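Local coordinates for protein dehydroquinate synthase (Thermus thermophilus, PDB 1UJN) that probably catalyses the NAD- and metal-dependent conversion of the seven-carbon sugar phosphate DAHP to 3-dehydroquinate, the second step of chorismate biosynthesis, at residues P11-L15 with A126-G130; M1-E5 with E200-A204; K168-V172 with L277-L281. Residues are numbered along the deposited sequence.

Contact 1 of 3, residues P11-L15 with A126-G130; sequences PYPIL and ASVGG
Tyr-12 reaches across from strand 12-17 of the mixed, Rossmann-like sheet in the NAD-binding half of the enzyme and sets its hydroxyl against the backbone of the 126-130 loop, at Ser-127 O. That loop leaves helix 120-126 and leads to strand 131-136, which begins with Lys-131, a predicted NAD ligand. Strand 12-17 is extended at Tyr-12 (phi/psi -167/153) and Ile-14 (-128/116), so these alternate residues both point toward the loop. The backbones stay apart: the nearest CA atoms, of Ile-14 and Ser-127, are 7.4 Å from each other. Tyr-12 takes the p rotamer (chi1 64°) and donates from OH to Ser-127 O at 2.6 Å. Ile-14, in the mt rotamer, lays CD1 3.8 Å from Val-128 CG2 and 4.0 Å from Ser-127 CB; Val-207 of helix 199-216 packs on the same isoleucine. Ser-127 OG is turned to Ile-123 O of the preceding helix. After Val-128 the chain bends through Gly-129 (117/-26), where a side chain would clash with the preceding carbonyl, and Gly-130 (67/11). Two waters donate to Tyr-12 OH, each at 3.0 Å: water 1 accepts from Gly-129 N at 2.8 Å, water 2 from Gly-130 N at 2.8 Å.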
loop_
_atom_site.group_PDB
_atom_site.type_symbol
_atom_site.label_atom_id
_atom_site.label_comp_id
_atom_site.label_asym_id
_atom_site.label_seq_id
_atom_site.Cartn_x
_atom_site.Cartn_y
_atom_site.Cartn_z
ATOM N N PRO A 11 6.043 0.455 -16.808
ATOM C CA PRO A 11 5.455 0.708 -18.124
ATOM C C PRO A 11 4.007 0.281 -18.335
ATOM O O PRO A 11 3.566 -0.770 -17.863
ATOM C CB PRO A 11 6.405 -0.025 -19.063
ATOM C CG PRO A 11 6.774 -1.223 -18.254
ATOM C CD PRO A 11 7.036 -0.633 -16.880
ATOM N N TYR A 12 3.270 1.124 -19.046
ATOM C CA TYR A 12 1.885 0.850 -19.393
ATOM C C TYR A 12 1.441 1.847 -20.458
ATOM O O TYR A 12 1.979 2.950 -20.558
ATOM C CB TYR A 12 0.949 0.931 -18.174
ATOM C CG TYR A 12 0.841 2.290 -17.521
ATOM C CD1 TYR A 12 1.678 2.646 -16.468
ATOM C CD2 TYR A 12 -0.128 3.209 -17.935
ATOM C CE1 TYR A 12 1.548 3.886 -15.831
ATOM C CE2 TYR A 12 -0.263 4.451 -17.315
ATOM C CZ TYR A 12 0.577 4.779 -16.261
ATOM O OH TYR A 12 0.437 5.996 -15.636
ATOM N N PRO A 13 0.471 1.453 -21.286
ATOM C CA PRO A 13 -0.063 2.293 -22.359
ATOM C C PRO A 13 -1.253 3.136 -21.909
ATOM O O PRO A 13 -1.983 2.759 -20.991
ATOM C CB PRO A 13 -0.484 1.270 -23.397
ATOM C CG PRO A 13 -1.079 0.195 -22.514
ATOM C CD PRO A 13 -0.054 0.076 -21.393
ATOM N N ILE A 14 -1.436 4.271 -22.575
ATOM C CA ILE A 14 -2.562 5.161 -22.314
ATOM C C ILE A 14 -3.186 5.379 -23.687
ATOM O O ILE A 14 -2.544 5.932 -24.583
ATOM C CB ILE A 14 -2.119 6.534 -21.754
ATOM C CG1 ILE A 14 -1.518 6.373 -20.354
ATOM C CG2 ILE A 14 -3.316 7.483 -21.723
ATOM C CD1 ILE A 14 -0.884 7.648 -19.806
ATOM N N LEU A 15 -4.421 4.923 -23.856
ATOM C CA LEU A 15 -5.123 5.073 -25.130
ATOM C C LEU A 15 -6.180 6.153 -25.001
ATOM O O LEU A 15 -6.914 6.192 -24.018
ATOM C CB LEU A 15 -5.813 3.764 -25.530
ATOM C CG LEU A 15 -4.968 2.608 -26.077
ATOM C CD1 LEU A 15 -4.426 2.973 -27.457
ATOM C CD2 LEU A 15 -3.836 2.304 -25.108
ATOM N N ALA A 126 -5.214 12.081 -13.782
ATOM C CA ALA A 126 -5.134 10.786 -13.111
ATOM C C ALA A 126 -4.457 9.638 -13.867
ATOM O O ALA A 126 -4.131 8.616 -13.261
ATOM C CB ALA A 126 -6.533 10.357 -12.663
ATOM N N SER A 127 -4.227 9.802 -15.170
ATOM C CA SER A 127 -3.613 8.749 -15.981
ATOM C C SER A 127 -2.121 8.541 -15.750
ATOM O O SER A 127 -1.571 7.506 -16.138
ATOM C CB SER A 127 -3.840 9.037 -17.467
ATOM O OG SER A 127 -3.324 10.319 -17.807
ATOM N N VAL A 128 -1.472 9.525 -15.133
ATOM C CA VAL A 128 -0.039 9.471 -14.865
ATOM C C VAL A 128 0.263 9.831 -13.413
ATOM O O VAL A 128 -0.385 10.707 -12.840
ATOM C CB VAL A 128 0.718 10.471 -15.779
ATOM C CG1 VAL A 128 2.216 10.397 -15.526
ATOM C CG2 VAL A 128 0.387 10.180 -17.242
ATOM N N GLY A 129 1.238 9.148 -12.819
ATOM C CA GLY A 129 1.609 9.450 -11.441
ATOM C C GLY A 129 1.401 8.342 -10.425
ATOM O O GLY A 129 2.064 8.313 -9.384
ATOM N N GLY A 130 0.465 7.446 -10.712
ATOM C CA GLY A 130 0.191 6.335 -9.818
ATOM C C GLY A 130 -0.412 6.701 -8.471
ATOM O O GLY A 130 -0.471 5.864 -7.577
HETATM O O HOH W 1 2.757 7.184 -14.192
HETATM O O HOH W 2 -0.886 6.637 -12.995
#

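Contact 2 of 3, residues M1-E5 with E200-A204; sequences MQRLE and EAFLA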
loop_
_atom_site.group_PDB
_atom_site.type_symbol
_atom_site.label_atom_id
_atom_site.label_comp_id
_atom_site.label_asym_id
_atom_site.label_seq_id
_atom_site.Cartn_x
_atom_site.Cartn_y
_atom_site.Cartn_z
ATOM N N MET A 1 -7.487 7.400 -32.847
ATOM C CA MET A 1 -6.947 6.657 -31.671
ATOM C C MET A 1 -5.506 7.075 -31.418
ATOM O O MET A 1 -4.661 6.993 -32.304
ATOM C CB MET A 1 -7.004 5.149 -31.923
ATOM C CG MET A 1 -6.642 4.295 -30.708
ATOM S SD MET A 1 -7.670 4.697 -29.266
ATOM C CE MET A 1 -9.265 4.074 -29.806
ATOM N N GLN A 2 -5.235 7.529 -30.200
ATOM C CA GLN A 2 -3.898 7.962 -29.822
ATOM C C GLN A 2 -3.335 6.986 -28.800
ATOM O O GLN A 2 -4.015 6.642 -27.842
ATOM C CB GLN A 2 -3.960 9.355 -29.195
ATOM C CG GLN A 2 -4.566 10.408 -30.098
ATOM C CD GLN A 2 -3.719 10.655 -31.319
ATOM O OE1 GLN A 2 -2.545 11.011 -31.208
ATOM N NE2 GLN A 2 -4.306 10.465 -32.496
ATOM N N ARG A 3 -2.101 6.538 -29.004
ATOM C CA ARG A 3 -1.488 5.621 -28.059
ATOM C C ARG A 3 -0.227 6.242 -27.480
ATOM O O ARG A 3 0.718 6.556 -28.210
ATOM C CB ARG A 3 -1.147 4.285 -28.724
ATOM C CG ARG A 3 -0.671 3.220 -27.737
ATOM C CD ARG A 3 -0.187 1.953 -28.450
ATOM N NE ARG A 3 0.332 0.962 -27.508
ATOM C CZ ARG A 3 -0.394 0.002 -26.943
ATOM N NH1 ARG A 3 -1.687 -0.118 -27.223
ATOM N NH2 ARG A 3 0.175 -0.839 -26.091
ATOM N N LEU A 4 -0.226 6.439 -26.168
ATOM C CA LEU A 4 0.924 7.001 -25.480
ATOM C C LEU A 4 1.493 5.898 -24.604
ATOM O O LEU A 4 0.818 4.901 -24.332
ATOM C CB LEU A 4 0.516 8.190 -24.605
ATOM C CG LEU A 4 0.002 9.465 -25.275
ATOM C CD1 LEU A 4 -1.332 9.205 -25.952
ATOM C CD2 LEU A 4 -0.143 10.554 -24.220
ATOM N N GLU A 5 2.733 6.069 -24.167
ATOM C CA GLU A 5 3.352 5.069 -23.314
ATOM C C GLU A 5 4.079 5.691 -22.137
ATOM O O GLU A 5 4.802 6.684 -22.282
ATOM C CB GLU A 5 4.353 4.218 -24.104
ATOM C CG GLU A 5 3.779 3.517 -25.325
ATOM C CD GLU A 5 4.759 2.529 -25.940
ATOM O OE1 GLU A 5 5.960 2.862 -26.051
ATOM O OE2 GLU A 5 4.327 1.420 -26.318
ATOM N N GLU A 200 -9.482 14.889 -29.346
ATOM C CA GLU A 200 -8.604 13.734 -29.167
ATOM C C GLU A 200 -7.126 14.122 -29.168
ATOM O O GLU A 200 -6.382 13.754 -28.261
ATOM C CB GLU A 200 -8.867 12.685 -30.258
ATOM C CG GLU A 200 -7.813 11.592 -30.331
ATOM C CD GLU A 200 -8.127 10.520 -31.365
ATOM O OE1 GLU A 200 -7.175 9.949 -31.934
ATOM O OE2 GLU A 200 -9.320 10.236 -31.597
ATOM N N ALA A 201 -6.704 14.867 -30.186
ATOM C CA ALA A 201 -5.310 15.293 -30.290
ATOM C C ALA A 201 -4.911 16.213 -29.136
ATOM O O ALA A 201 -3.775 16.159 -28.649
ATOM C CB ALA A 201 -5.079 15.999 -31.629
ATOM N N PHE A 202 -5.838 17.063 -28.705
ATOM C CA PHE A 202 -5.567 17.984 -27.607
ATOM C C PHE A 202 -5.330 17.202 -26.312
ATOM O O PHE A 202 -4.364 17.455 -25.592
ATOM C CB PHE A 202 -6.742 18.945 -27.401
ATOM C CG PHE A 202 -6.525 19.932 -26.285
ATOM C CD1 PHE A 202 -5.933 21.166 -26.533
ATOM C CD2 PHE A 202 -6.877 19.606 -24.978
ATOM C CE1 PHE A 202 -5.690 22.066 -25.495
ATOM C CE2 PHE A 202 -6.637 20.497 -23.932
ATOM C CZ PHE A 202 -6.043 21.729 -24.189
ATOM N N LEU A 203 -6.214 16.257 -26.015
ATOM C CA LEU A 203 -6.071 15.463 -24.791
ATOM C C LEU A 203 -4.804 14.619 -24.796
ATOM O O LEU A 203 -4.115 14.505 -23.773
ATOM C CB LEU A 203 -7.309 14.582 -24.577
ATOM C CG LEU A 203 -8.571 15.355 -24.160
ATOM C CD1 LEU A 203 -9.760 14.415 -24.080
ATOM C CD2 LEU A 203 -8.345 16.037 -22.816
ATOM N N ALA A 204 -4.489 14.032 -25.945
ATOM C CA ALA A 204 -3.282 13.218 -26.066
ATOM C C ALA A 204 -2.068 14.100 -25.822
ATOM O O ALA A 204 -1.101 13.681 -25.187
ATOM C CB ALA A 204 -3.208 12.591 -27.449
HETATM O O HOH W 3 -9.989 7.721 -32.204
#
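The first strand of the chain and the start of helix 199-216 run side by side in the same direction: the axes of 2-5 and 200-204 make an angle of 3° and approach to 9.4 Å. Gln-2 and Ala-204 have the closest CA atoms, 6.5 Å apart. Strand alternation turns Gln-2 and Leu-4 toward the helix and Arg-3 away from it, while Glu-200 and Ala-204, one helical turn apart and joined by the Ala-204 N to Glu-200 O hydrogen bond of 3.0 Å, both turn their CA-to-CB bonds toward the strand.

The polar end of the contact is built on the carboxylate of Glu-200, held out on a nearly straight tt side chain. Its OE1 takes a salt bridge from the terminal amino group, Met-1 N, at 2.7 Å, and a second hydrogen bond from Gln-2 NE2 at 3.0 Å. Water 3 closes a small ring beside it, accepting from Met-1 N at 2.6 Å and donating to Glu-200 OE2 at 2.7 Å. The chain terminus is thereby tied down by charge. Further along, the contact is mostly van der Waals. Gln-2, folded back in an mm conformation, brings CG to 3.7 Å from Ala-204 CB; Leu-4 CD1 lies 4.2 Å from the same methyl, and Leu-4 CD2 lies 3.4 Å from Ala-204 O. Leu-4 goes on to touch Val-207 and Ala-208.

This is strand-to-helix packing between the edge strand of the mixed sheet in the N-terminal alpha/beta domain and a helix of the C-terminal helical part, the two-part architecture of dehydroquinate synthases.

Contact 3 of 3, residues K168-V172 with L277-L281; sequences KEGLV and LLLWL
Lys-168 opens the contact by stretching along the indole of Trp-280, so that two nearly antiparallel helices, with segment axes at 167° and 10.9 Å apart, are joined across one aromatic face. Both segments are helical and run in opposite directions, so Lys-168 lies by Leu-281 (CA to CA 6.6 Å) and Val-172 by Leu-277 (CA to CA 7.8 Å). The lysine is mttt. Its CD sits 3.8 Å from the centroid of the six-membered ring of Trp-280, a CH-pi contact, and NZ 3.9 Å from that of the five-membered ring, a cation-pi contact 15° off the normal. NZ also donates to Trp-280 O at 2.8 Å, while Lys-168 CB meets Leu-281 CD1 at 3.7 Å. Glu-169 points away, its OE2 bonded to Gly-248 N, close to the predicted zinc ligand His-247. Leu-171 (mt) pushes CD1 to 3.2 Å from CH2 at the edge of Trp-280, whose chi1 of 170° swings the indole across the gap. Val-172 (t), just before the predicted zinc ligand Glu-173, completes the apolar side, with CG2 3.7 Å from Leu-281 CD2 and 4.3 Å from Leu-277 CD1. The pair belongs to the C-terminal helical part: helix 247-264 touches both partners, Val-251 against Val-172 and Met-249 and Ala-252 against Leu-281, while Val-189 and Leu-192 of a loop pack on Trp-280 and Leu-171.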
loop_
_atom_site.group_PDB
_atom_site.type_symbol
_atom_site.label_atom_id
_atom_site.label_comp_id
_atom_site.label_asym_id
_atom_site.label_seq_id
_atom_site.Cartn_x
_atom_site.Cartn_y
_atom_site.Cartn_z
ATOM N N LYS A 168 -14.846 21.264 -18.595
ATOM C CA LYS A 168 -13.887 22.364 -18.630
ATOM C C LYS A 168 -12.851 22.306 -17.516
ATOM O O LYS A 168 -11.713 22.736 -17.704
ATOM C CB LYS A 168 -14.625 23.703 -18.587
ATOM C CG LYS A 168 -15.496 23.941 -19.808
ATOM C CD LYS A 168 -16.009 25.383 -19.856
ATOM C CE LYS A 168 -16.713 25.671 -21.176
ATOM N NZ LYS A 168 -17.224 27.067 -21.232
ATOM N N GLU A 169 -13.233 21.783 -16.356
ATOM C CA GLU A 169 -12.285 21.674 -15.245
ATOM C C GLU A 169 -11.030 20.945 -15.693
ATOM O O GLU A 169 -9.915 21.341 -15.353
ATOM C CB GLU A 169 -12.884 20.895 -14.085
ATOM C CG GLU A 169 -13.762 21.686 -13.177
ATOM C CD GLU A 169 -14.083 20.903 -11.925
ATOM O OE1 GLU A 169 -15.269 20.566 -11.727
ATOM O OE2 GLU A 169 -13.143 20.611 -11.150
ATOM N N GLY A 170 -11.222 19.865 -16.446
ATOM C CA GLY A 170 -10.093 19.094 -16.935
ATOM C C GLY A 170 -9.239 19.867 -17.920
ATOM O O GLY A 170 -8.016 19.696 -17.970
ATOM N N LEU A 171 -9.867 20.727 -18.713
ATOM C CA LEU A 171 -9.112 21.502 -19.683
ATOM C C LEU A 171 -8.196 22.501 -18.980
ATOM O O LEU A 171 -7.202 22.935 -19.549
ATOM C CB LEU A 171 -10.056 22.224 -20.648
ATOM C CG LEU A 171 -10.997 21.290 -21.421
ATOM C CD1 LEU A 171 -11.608 22.035 -22.596
ATOM C CD2 LEU A 171 -10.235 20.076 -21.914
ATOM N N VAL A 172 -8.533 22.859 -17.742
ATOM C CA VAL A 172 -7.709 23.792 -16.975
ATOM C C VAL A 172 -6.369 23.134 -16.664
ATOM O O VAL A 172 -5.316 23.764 -16.762
ATOM C CB VAL A 172 -8.388 24.194 -15.643
ATOM C CG1 VAL A 172 -7.404 24.969 -14.761
ATOM C CG2 VAL A 172 -9.616 25.044 -15.927
ATOM N N LEU A 277 -8.742 32.200 -20.277
ATOM C CA LEU A 277 -9.109 30.942 -19.640
ATOM C C LEU A 277 -10.256 31.128 -18.654
ATOM O O LEU A 277 -11.223 30.361 -18.660
ATOM C CB LEU A 277 -7.903 30.354 -18.898
ATOM C CG LEU A 277 -8.189 29.119 -18.033
ATOM C CD1 LEU A 277 -8.518 27.939 -18.933
ATOM C CD2 LEU A 277 -6.988 28.795 -17.162
ATOM N N LEU A 278 -10.136 32.145 -17.804
ATOM C CA LEU A 278 -11.146 32.437 -16.789
ATOM C C LEU A 278 -12.498 32.875 -17.341
ATOM O O LEU A 278 -13.535 32.555 -16.761
ATOM C CB LEU A 278 -10.616 33.498 -15.821
ATOM C CG LEU A 278 -9.477 33.019 -14.912
ATOM C CD1 LEU A 278 -8.852 34.203 -14.185
ATOM C CD2 LEU A 278 -10.014 32.001 -13.917
ATOM N N LEU A 279 -12.494 33.614 -18.446
ATOM C CA LEU A 279 -13.748 34.063 -19.048
ATOM C C LEU A 279 -14.463 32.876 -19.680
ATOM O O LEU A 279 -15.678 32.730 -19.564
ATOM C CB LEU A 279 -13.483 35.133 -20.108
ATOM C CG LEU A 279 -12.995 36.483 -19.581
ATOM C CD1 LEU A 279 -12.873 37.464 -20.739
ATOM C CD2 LEU A 279 -13.971 37.011 -18.542
ATOM N N TRP A 280 -13.693 32.028 -20.349
ATOM C CA TRP A 280 -14.225 30.836 -20.992
ATOM C C TRP A 280 -14.704 29.847 -19.929
ATOM O O TRP A 280 -15.733 29.189 -20.088
ATOM C CB TRP A 280 -13.125 30.194 -21.838
ATOM C CG TRP A 280 -13.448 28.839 -22.358
ATOM C CD1 TRP A 280 -14.234 28.535 -23.432
ATOM C CD2 TRP A 280 -12.976 27.591 -21.839
ATOM N NE1 TRP A 280 -14.276 27.174 -23.618
ATOM C CE2 TRP A 280 -13.513 26.570 -22.652
ATOM C CE3 TRP A 280 -12.150 27.236 -20.762
ATOM C CZ2 TRP A 280 -13.250 25.215 -22.427
ATOM C CZ3 TRP A 280 -11.887 25.891 -20.536
ATOM C CH2 TRP A 280 -12.436 24.895 -21.367
ATOM N N LEU A 281 -13.958 29.766 -18.831
ATOM C CA LEU A 281 -14.275 28.843 -17.748
ATOM C C LEU A 281 -15.512 29.216 -16.933
ATOM O O LEU A 281 -16.295 28.341 -16.556
ATOM C CB LEU A 281 -13.069 28.717 -16.813
ATOM C CG LEU A 281 -13.103 27.621 -15.750
ATOM C CD1 LEU A 281 -13.148 26.258 -16.424
ATOM C CD2 LEU A 281 -11.867 27.732 -14.864
#

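Contacts 1 and 2 are neighbours, their centres 12 Å apart: strands 2-6 and 12-17 pair antiparallel in the mixed sheet, with Leu-4 N 2.9 Å from Ile-14 O, and contact 1 is nested inside the chain loop that contact 2 closes. Helix 199-216 serves both, through 200-204 in contact 2 and Val-207 beside contact 1. Contact 3, centred about 20 Å from contact 2 and 23 Å from contact 1, opens after contact 1 closes and lies across the chain's centre from it. Contacts 2 and 3 interleave along the sequence and meet where Phe-202 CE2 lies 4.1 Å from Leu-171 CD2. Helix 199-216, itself in the helical half, packs on both the sheet's edge strand and helix 164-181.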